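Local coordinates for putative uncharacterized protein (PDB 4E40) that acts as the trypanosome's cell-surface haptoglobin-hemoglobin receptor, here an elongated helical-bundle portion of it, and probably serves in nutrient uptake, at residues E54-K59 and E224-Q229; A91-H96 and L230-K235. All coordinates share one frame; numbering follows the deposited sequence.

Contact 1 of 2, residues E54-K59 and E224-Q229; sequences EDILAK and EKAERQ. Unlike the reference sequence in segment 54-59: Asp55 (reference Glu).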
ATOM      1  N   GLU A  54      20.836  -2.317   2.804  1.00 19.48           N
ATOM      2  CA  GLU A  54      21.976  -2.912   2.228  1.00 20.07           C
ATOM      3  C   GLU A  54      23.265  -2.239   2.721  1.00 18.88           C
ATOM      4  O   GLU A  54      24.267  -2.932   2.933  1.00 18.59           O
ATOM      5  CB  GLU A  54      21.894  -2.730   0.703  1.00 21.61           C
ATOM      6  CG  GLU A  54      20.842  -3.645   0.086  1.00 23.40           C
ATOM      7  CD  GLU A  54      20.778  -3.505  -1.467  1.00 32.66           C
ATOM      8  OE1 GLU A  54      21.508  -2.686  -2.075  1.00 33.18           O
ATOM      9  OE2 GLU A  54      20.053  -4.258  -2.101  1.00 31.02           O
ATOM     10  N   ASP A  55      23.203  -0.911   2.931  0.50 19.87           N
ATOM     11  CA  ASP A  55      24.346  -0.166   3.436  0.50 20.70           C
ATOM     12  C   ASP A  55      24.644  -0.647   4.845  0.50 18.04           C
ATOM     13  O   ASP A  55      25.799  -0.877   5.184  0.50 17.74           O
ATOM     14  CB  ASP A  55      24.067   1.344   3.482  0.50 23.07           C
ATOM     15  CG  ASP A  55      25.316   2.164   3.842  0.50 28.13           C
ATOM     16  OD1 ASP A  55      26.352   2.033   3.153  0.50 32.31           O
ATOM     17  OD2 ASP A  55      25.276   2.964   4.798  0.50 31.74           O
ATOM     18  N   ILE A  56      23.578  -0.805   5.633  1.00 17.44           N
ATOM     19  CA  ILE A  56      23.726  -1.297   7.027  1.00 17.37           C
ATOM     20  C   ILE A  56      24.429  -2.657   7.044  1.00 16.78           C
ATOM     21  O   ILE A  56      25.349  -2.867   7.844  1.00 16.21           O
ATOM     22  CB  ILE A  56      22.335  -1.378   7.711  1.00 17.72           C
ATOM     23  CG1 ILE A  56      21.950   0.055   8.046  1.00 20.31           C
ATOM     24  CG2 ILE A  56      22.432  -2.215   8.995  1.00 17.69           C
ATOM     25  CD1 ILE A  56      20.489   0.136   8.434  1.00 20.38           C
ATOM     26  N   LEU A  57      24.038  -3.538   6.114  1.00 16.46           N
ATOM     27  CA  LEU A  57      24.628  -4.874   6.069  1.00 17.00           C
ATOM     28  C   LEU A  57      26.107  -4.787   5.677  1.00 16.36           C
ATOM     29  O   LEU A  57      26.916  -5.487   6.245  1.00 18.34           O
ATOM     30  CB  LEU A  57      23.883  -5.740   5.037  1.00 18.60           C
ATOM     31  CG  LEU A  57      24.264  -7.213   5.229  1.00 22.79           C
ATOM     32  CD1 LEU A  57      24.241  -7.792   6.656  1.00 27.24           C
ATOM     33  CD2 LEU A  57      23.366  -8.058   4.334  1.00 24.89           C
ATOM     34  N   ALA A  58      26.416  -3.960   4.701  1.00 17.17           N
ATOM     35  CA  ALA A  58      27.829  -3.815   4.270  1.00 17.18           C
ATOM     36  C   ALA A  58      28.689  -3.248   5.419  1.00 17.60           C
ATOM     37  O   ALA A  58      29.775  -3.754   5.685  1.00 18.73           O
ATOM     38  CB  ALA A  58      27.857  -2.934   3.033  1.00 17.75           C
ATOM     39  N   LYS A  59      28.169  -2.236   6.152  1.00 18.30           N
ATOM     40  CA  LYS A  59      28.971  -1.723   7.294  1.00 18.65           C
ATOM     41  C   LYS A  59      29.160  -2.764   8.381  1.00 17.75           C
ATOM     42  O   LYS A  59      30.190  -2.814   9.032  1.00 18.29           O
ATOM     43  CB  LYS A  59      28.276  -0.466   7.879  1.00 19.71           C
ATOM     44  CG  LYS A  59      28.438   0.755   7.012  1.00 24.31           C
ATOM     45  CD  LYS A  59      27.606   1.902   7.594  1.00 28.14           C
ATOM     46  CE  LYS A  59      27.817   3.277   6.934  1.00 36.38           C
ATOM     47  NZ  LYS A  59      28.519   3.148   5.621  1.00 41.83           N
ATOM     48  N   GLU A 224      14.996   0.317  12.158  1.00 24.71           N
ATOM     49  CA  GLU A 224      15.429   0.867  13.494  1.00 24.68           C
ATOM     50  C   GLU A 224      16.231  -0.214  14.257  1.00 24.35           C
ATOM     51  O   GLU A 224      17.301   0.111  14.825  1.00 23.02           O
ATOM     52  CB  GLU A 224      14.234   1.367  14.368  1.00 28.73           C
ATOM     53  CG  GLU A 224      13.535   2.640  13.841  1.00 34.55           C
ATOM     54  CD  GLU A 224      12.041   2.749  14.236  1.00 39.75           C
ATOM     55  OE1 GLU A 224      11.557   1.981  15.123  1.00 40.67           O
ATOM     56  OE2 GLU A 224      11.318   3.580  13.614  1.00 38.25           O
ATOM     57  N   LYS A 225      15.715  -1.430  14.311  1.00 21.44           N
ATOM     58  CA  LYS A 225      16.366  -2.518  15.057  1.00 20.64           C
ATOM     59  C   LYS A 225      17.718  -2.802  14.376  1.00 18.85           C
ATOM     60  O   LYS A 225      18.726  -3.038  15.062  1.00 16.49           O
ATOM     61  CB  LYS A 225      15.478  -3.748  15.174  1.00 22.26           C
ATOM     62  CG  LYS A 225      14.143  -3.507  15.967  1.00 27.10           C
ATOM     63  CD  LYS A 225      13.404  -4.853  16.165  1.00 28.57           C
ATOM     64  CE  LYS A 225      12.020  -4.740  16.795  1.00 36.45           C
ATOM     65  NZ  LYS A 225      12.141  -4.754  18.280  1.00 40.34           N
ATOM     66  N   ALA A 226      17.725  -2.801  13.033  1.00 17.82           N
ATOM     67  CA  ALA A 226      19.010  -3.069  12.343  1.00 17.15           C
ATOM     68  C   ALA A 226      20.035  -2.017  12.677  1.00 17.54           C
ATOM     69  O   ALA A 226      21.194  -2.338  12.873  1.00 17.24           O
ATOM     70  CB  ALA A 226      18.717  -3.149  10.806  1.00 16.60           C
ATOM     71  N   GLU A 227      19.578  -0.747  12.769  1.00 19.16           N
ATOM     72  CA  GLU A 227      20.442   0.360  13.157  1.00 20.61           C
ATOM     73  C   GLU A 227      21.018   0.197  14.547  1.00 18.51           C
ATOM     74  O   GLU A 227      22.227   0.409  14.751  1.00 19.68           O
ATOM     75  CB  GLU A 227      19.565   1.606  13.205  1.00 23.60           C
ATOM     76  CG  GLU A 227      19.163   2.064  11.809  1.00 29.53           C
ATOM     77  CD  GLU A 227      17.915   2.971  11.786  1.00 37.56           C
ATOM     78  OE1 GLU A 227      17.339   3.336  12.855  1.00 36.05           O
ATOM     79  OE2 GLU A 227      17.474   3.282  10.646  1.00 37.67           O
ATOM     80  N   ARG A 228      20.170  -0.270  15.458  1.00 18.39           N
ATOM     81  CA  ARG A 228      20.636  -0.519  16.841  1.00 16.93           C
ATOM     82  C   ARG A 228      21.693  -1.626  16.909  1.00 16.46           C
ATOM     83  O   ARG A 228      22.713  -1.495  17.594  1.00 17.15           O
ATOM     84  CB  ARG A 228      19.503  -0.895  17.793  1.00 17.43           C
ATOM     85  CG  ARG A 228      18.622   0.316  18.169  1.00 19.59           C
ATOM     86  CD  ARG A 228      17.647  -0.080  19.273  1.00 19.90           C
ATOM     87  NE  ARG A 228      17.202   1.149  19.985  1.00 22.20           N
ATOM     88  CZ  ARG A 228      16.049   1.263  20.645  1.00 24.84           C
ATOM     89  NH1 ARG A 228      15.195   0.237  20.678  1.00 27.38           N
ATOM     90  NH2 ARG A 228      15.730   2.428  21.252  1.00 21.30           N
ATOM     91  N   GLN A 229      21.409  -2.708  16.191  1.00 15.95           N
ATOM     92  CA  GLN A 229      22.340  -3.868  16.209  1.00 16.05           C
ATOM     93  C   GLN A 229      23.639  -3.521  15.502  1.00 16.93           C
ATOM     94  O   GLN A 229      24.714  -3.980  15.915  1.00 16.26           O
ATOM     95  CB  GLN A 229      21.659  -5.098  15.612  1.00 16.90           C
ATOM     96  CG  GLN A 229      20.468  -5.589  16.452  1.00 19.18           C
ATOM     97  CD  GLN A 229      20.899  -5.754  17.869  1.00 21.83           C
ATOM     98  OE1 GLN A 229      21.867  -6.437  18.172  1.00 22.50           O
ATOM     99  NE2 GLN A 229      20.227  -4.955  18.785  1.00 29.66           N
TER
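Ile56 reaches from helix 28-73 to Ala226 and Glu227 on helix 192-246, and it carries this contact alone from its side. Its CA-CB bond points at the other helix. From CB the side chain forks. The short branch, CG2, lies anti to the backbone N and leans obliquely over to Ala226. It ends 4.1 Å from Ala226 O and 4.2 Å from the Ala226 CB methyl, which points back toward it. The longer branch leaves through CG1, anti to the carbonyl carbon (chi1 -76°). With chi2 at 167°, CD1 extends away from CA, on the same side of the fork as CG2, and comes to 4.1 Å from Glu227 CG.

Glu227 meets it with the aliphatic base of its side chain, although its own CB heads away. Beyond CG the chain is extended, which carries the carboxylate past the methyl and toward Lys52, a residue that binds heme b in another structure of this protein; the ion pair to it is long and weak. No hydrogen bond or salt bridge crosses between the two segments. The nearest CA atoms, of Ile56 and Glu227, are 7.1 Å apart, and the gap is bridged by the two isoleucine methyls, one meeting the Ala226 methyl and the other the CG methylene of Glu227.

The two helices run in broadly the same direction here, and Ile56 also packs on Leu223 and Leu230 of helix 192-246. Val101 of helix 82-147 touches both Ile56 and Gln229, placing the buried isoleucine in the core between three long helices.

Contact 2 of 2, residues A91-H96 and L230-K235; sequences AAVAHH and LEKAEK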
ATOM      1  N   ALA A  91      35.004  -9.051  19.958  1.00 19.75           N
ATOM      2  CA  ALA A  91      34.741  -9.586  18.618  1.00 18.38           C
ATOM      3  C   ALA A  91      33.585 -10.582  18.554  1.00 18.34           C
ATOM      4  O   ALA A  91      32.829 -10.621  17.584  1.00 17.90           O
ATOM      5  CB  ALA A  91      36.040 -10.267  18.095  1.00 18.25           C
ATOM      6  N   ALA A  92      33.414 -11.375  19.632  1.00 18.36           N
ATOM      7  CA  ALA A  92      32.289 -12.310  19.712  1.00 18.05           C
ATOM      8  C   ALA A  92      30.983 -11.510  19.777  1.00 17.91           C
ATOM      9  O   ALA A  92      30.034 -11.819  19.046  1.00 17.08           O
ATOM     10  CB  ALA A  92      32.412 -13.141  21.008  1.00 19.06           C
ATOM     11  N   VAL A  93      30.996 -10.423  20.535  1.00 17.55           N
ATOM     12  CA  VAL A  93      29.791  -9.491  20.522  1.00 17.31           C
ATOM     13  C   VAL A  93      29.467  -8.946  19.127  1.00 16.88           C
ATOM     14  O   VAL A  93      28.319  -8.937  18.678  1.00 16.80           O
ATOM     15  CB  VAL A  93      29.971  -8.335  21.529  1.00 17.07           C
ATOM     16  CG1 VAL A  93      28.950  -7.228  21.302  1.00 18.61           C
ATOM     17  CG2 VAL A  93      29.811  -8.911  22.954  1.00 20.01           C
ATOM     18  N   ALA A  94      30.511  -8.541  18.406  1.00 16.52           N
ATOM     19  CA  ALA A  94      30.280  -7.992  17.071  1.00 16.59           C
ATOM     20  C   ALA A  94      29.689  -9.057  16.141  1.00 16.24           C
ATOM     21  O   ALA A  94      28.739  -8.759  15.417  1.00 16.02           O
ATOM     22  CB  ALA A  94      31.630  -7.446  16.496  1.00 16.23           C
ATOM     23  N   HIS A  95      30.211 -10.297  16.198  1.00 16.19           N
ATOM     24  CA  HIS A  95      29.605 -11.358  15.382  1.00 17.33           C
ATOM     25  C   HIS A  95      28.165 -11.613  15.745  1.00 15.87           C
ATOM     26  O   HIS A  95      27.314 -11.756  14.886  1.00 15.91           O
ATOM     27  CB  HIS A  95      30.412 -12.651  15.557  1.00 19.27           C
ATOM     28  CG  HIS A  95      31.753 -12.685  14.838  1.00 22.35           C
ATOM     29  ND1 HIS A  95      31.891 -13.200  13.581  1.00 25.88           N
ATOM     30  CD2 HIS A  95      32.994 -12.274  15.240  1.00 25.17           C
ATOM     31  CE1 HIS A  95      33.233 -13.209  13.239  1.00 24.16           C
ATOM     32  NE2 HIS A  95      33.910 -12.617  14.228  1.00 28.13           N
ATOM     33  N   HIS A  96      27.909 -11.665  17.061  1.00 16.14           N
ATOM     34  CA  HIS A  96      26.540 -11.963  17.490  1.00 16.56           C
ATOM     35  C   HIS A  96      25.560 -10.878  17.097  1.00 15.28           C
ATOM     36  O   HIS A  96      24.444 -11.168  16.660  1.00 15.43           O
ATOM     37  CB  HIS A  96      26.491 -12.181  19.013  1.00 17.03           C
ATOM     38  CG  HIS A  96      27.345 -13.316  19.453  1.00 20.45           C
ATOM     39  ND1 HIS A  96      27.765 -13.455  20.730  1.00 22.60           N
ATOM     40  CD2 HIS A  96      27.834 -14.388  18.753  1.00 20.35           C
ATOM     41  CE1 HIS A  96      28.548 -14.549  20.818  1.00 24.55           C
ATOM     42  NE2 HIS A  96      28.562 -15.133  19.620  1.00 24.21           N
ATOM     43  N   LEU A 230      23.560  -2.734  14.420  1.00 17.09           N
ATOM     44  CA  LEU A 230      24.771  -2.229  13.798  1.00 17.40           C
ATOM     45  C   LEU A 230      25.641  -1.406  14.730  1.00 17.73           C
ATOM     46  O   LEU A 230      26.866  -1.581  14.752  1.00 17.58           O
ATOM     47  CB  LEU A 230      24.454  -1.428  12.504  1.00 17.95           C
ATOM     48  CG  LEU A 230      25.717  -0.860  11.852  1.00 17.49           C
ATOM     49  CD1 LEU A 230      26.712  -1.965  11.318  1.00 18.42           C
ATOM     50  CD2 LEU A 230      25.226   0.043  10.688  1.00 19.10           C
ATOM     51  N   GLU A 231      25.002  -0.497  15.477  1.00 17.64           N
ATOM     52  CA  GLU A 231      25.724   0.296  16.442  1.00 19.01           C
ATOM     53  C   GLU A 231      26.476  -0.611  17.452  1.00 18.43           C
ATOM     54  O   GLU A 231      27.616  -0.323  17.771  1.00 18.29           O
ATOM     55  CB  GLU A 231      24.794   1.294  17.106  1.00 21.55           C
ATOM     56  CG  GLU A 231      25.588   2.068  18.130  1.00 26.15           C
ATOM     57  CD  GLU A 231      25.261   3.523  18.312  1.00 33.63           C
ATOM     58  OE1 GLU A 231      24.561   4.121  17.475  1.00 37.07           O
ATOM     59  OE2 GLU A 231      25.723   4.055  19.350  1.00 34.52           O
ATOM     60  N   LYS A 232      25.803  -1.654  17.957  1.00 17.41           N
ATOM     61  CA  LYS A 232      26.439  -2.584  18.874  1.00 17.29           C
ATOM     62  C   LYS A 232      27.664  -3.242  18.209  1.00 16.24           C
ATOM     63  O   LYS A 232      28.748  -3.289  18.783  1.00 16.47           O
ATOM     64  CB  LYS A 232      25.403  -3.598  19.381  1.00 18.03           C
ATOM     65  CG  LYS A 232      26.073  -4.491  20.454  1.00 18.88           C
ATOM     66  CD  LYS A 232      25.137  -5.544  21.043  1.00 20.89           C
ATOM     67  CE  LYS A 232      23.947  -4.945  21.745  1.00 21.64           C
ATOM     68  NZ  LYS A 232      23.340  -6.067  22.586  1.00 20.03           N
ATOM     69  N   ALA A 233      27.453  -3.699  16.972  1.00 16.34           N
ATOM     70  CA  ALA A 233      28.525  -4.387  16.272  1.00 17.12           C
ATOM     71  C   ALA A 233      29.711  -3.459  16.035  1.00 17.36           C
ATOM     72  O   ALA A 233      30.858  -3.891  16.197  1.00 18.30           O
ATOM     73  CB  ALA A 233      28.021  -4.943  14.950  1.00 17.41           C
ATOM     74  N   GLU A 234      29.429  -2.207  15.651  1.00 17.39           N
ATOM     75  CA  GLU A 234      30.514  -1.243  15.391  1.00 19.34           C
ATOM     76  C   GLU A 234      31.277  -0.838  16.644  1.00 19.94           C
ATOM     77  O   GLU A 234      32.491  -0.764  16.619  1.00 21.22           O
ATOM     78  CB  GLU A 234      29.966   0.016  14.720  1.00 21.92           C
ATOM     79  CG  GLU A 234      29.533  -0.202  13.281  1.00 22.88           C
ATOM     80  CD  GLU A 234      28.864   1.048  12.708  1.00 28.29           C
ATOM     81  OE1 GLU A 234      28.275   1.828  13.476  1.00 33.14           O
ATOM     82  OE2 GLU A 234      28.827   1.188  11.469  1.00 31.39           O
ATOM     83  N   LYS A 235      30.586  -0.633  17.759  1.00 19.54           N
ATOM     84  CA  LYS A 235      31.289  -0.324  19.011  1.00 20.64           C
ATOM     85  C   LYS A 235      32.118  -1.483  19.508  1.00 19.78           C
ATOM     86  O   LYS A 235      33.216  -1.276  19.972  1.00 20.93           O
ATOM     87  CB  LYS A 235      30.273   0.114  20.082  1.00 22.18           C
ATOM     88  CG  LYS A 235      29.549   1.410  19.696  1.00 28.49           C
ATOM     89  CD  LYS A 235      30.411   2.651  19.927  1.00 33.40           C
ATOM     90  CE  LYS A 235      29.913   3.811  19.067  1.00 39.59           C
ATOM     91  NZ  LYS A 235      30.672   5.045  19.423  1.00 46.70           N
TER
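An antiparallel pair of helices in the bundle, 82-147 and 192-246, meets at Ala94 and Ala233, with Val93 and Lys232 beside them at the surface. The two alanine CA atoms approach to 4.1 Å, a separation at which only small side chains fit between the backbones. The fit is reciprocal: Ala94 CB lies 3.7 Å from Ala233 O, and Ala233 CB lies 3.9 Å from Ala94 O. Neither methyl points straight at the opposite helix; each lies beside the other and rests against the carbonyl oxygen of the facing alanine.

Such close alanine packing brings two long helices of this three-helix rod into direct backbone contact. Helix 28-73 packs on another side of helix 82-147, where Ala91 touches Ala67 and Val71, while Ala236 extends the apolar patch next to Val93 and Ala94.

At the exposed margin of the contact, Val93 CG1, anti to the backbone N (chi1 167°), abuts the lysine stem, 4.1 Å from Lys232 CG and 4.2 Å from Lys232 CD. The two side chains cross at about a right angle. Lys232 is extended as far as CD and turns about the CG-CD bond (chi3 -61°), between the two methylenes that Val93 meets, which leads CE and NZ away from the valine.

Overall arrangement
Contacts 1 and 2 are neighbours along one end of the rod, their centres 11 Å apart and on the same side of the chain's centre; contact 2 lies farther from it, about 35 Å against 24 Å. They share helix 192-246, whose segments 224-229 and 230-235 each touch both other long helices; contact 1 is with helix 28-73 and contact 2 with helix 82-147. Along the chain the segments alternate: 54-59, 91-96, 224-229, 230-235. The last long helix packs on both arms of the preceding hairpin, running broadly with one and against the other. Leu230 CD1 joins the sites, 3.8 Å from Ile56 O, so that three long helices are held together along this part of the elongated receptor.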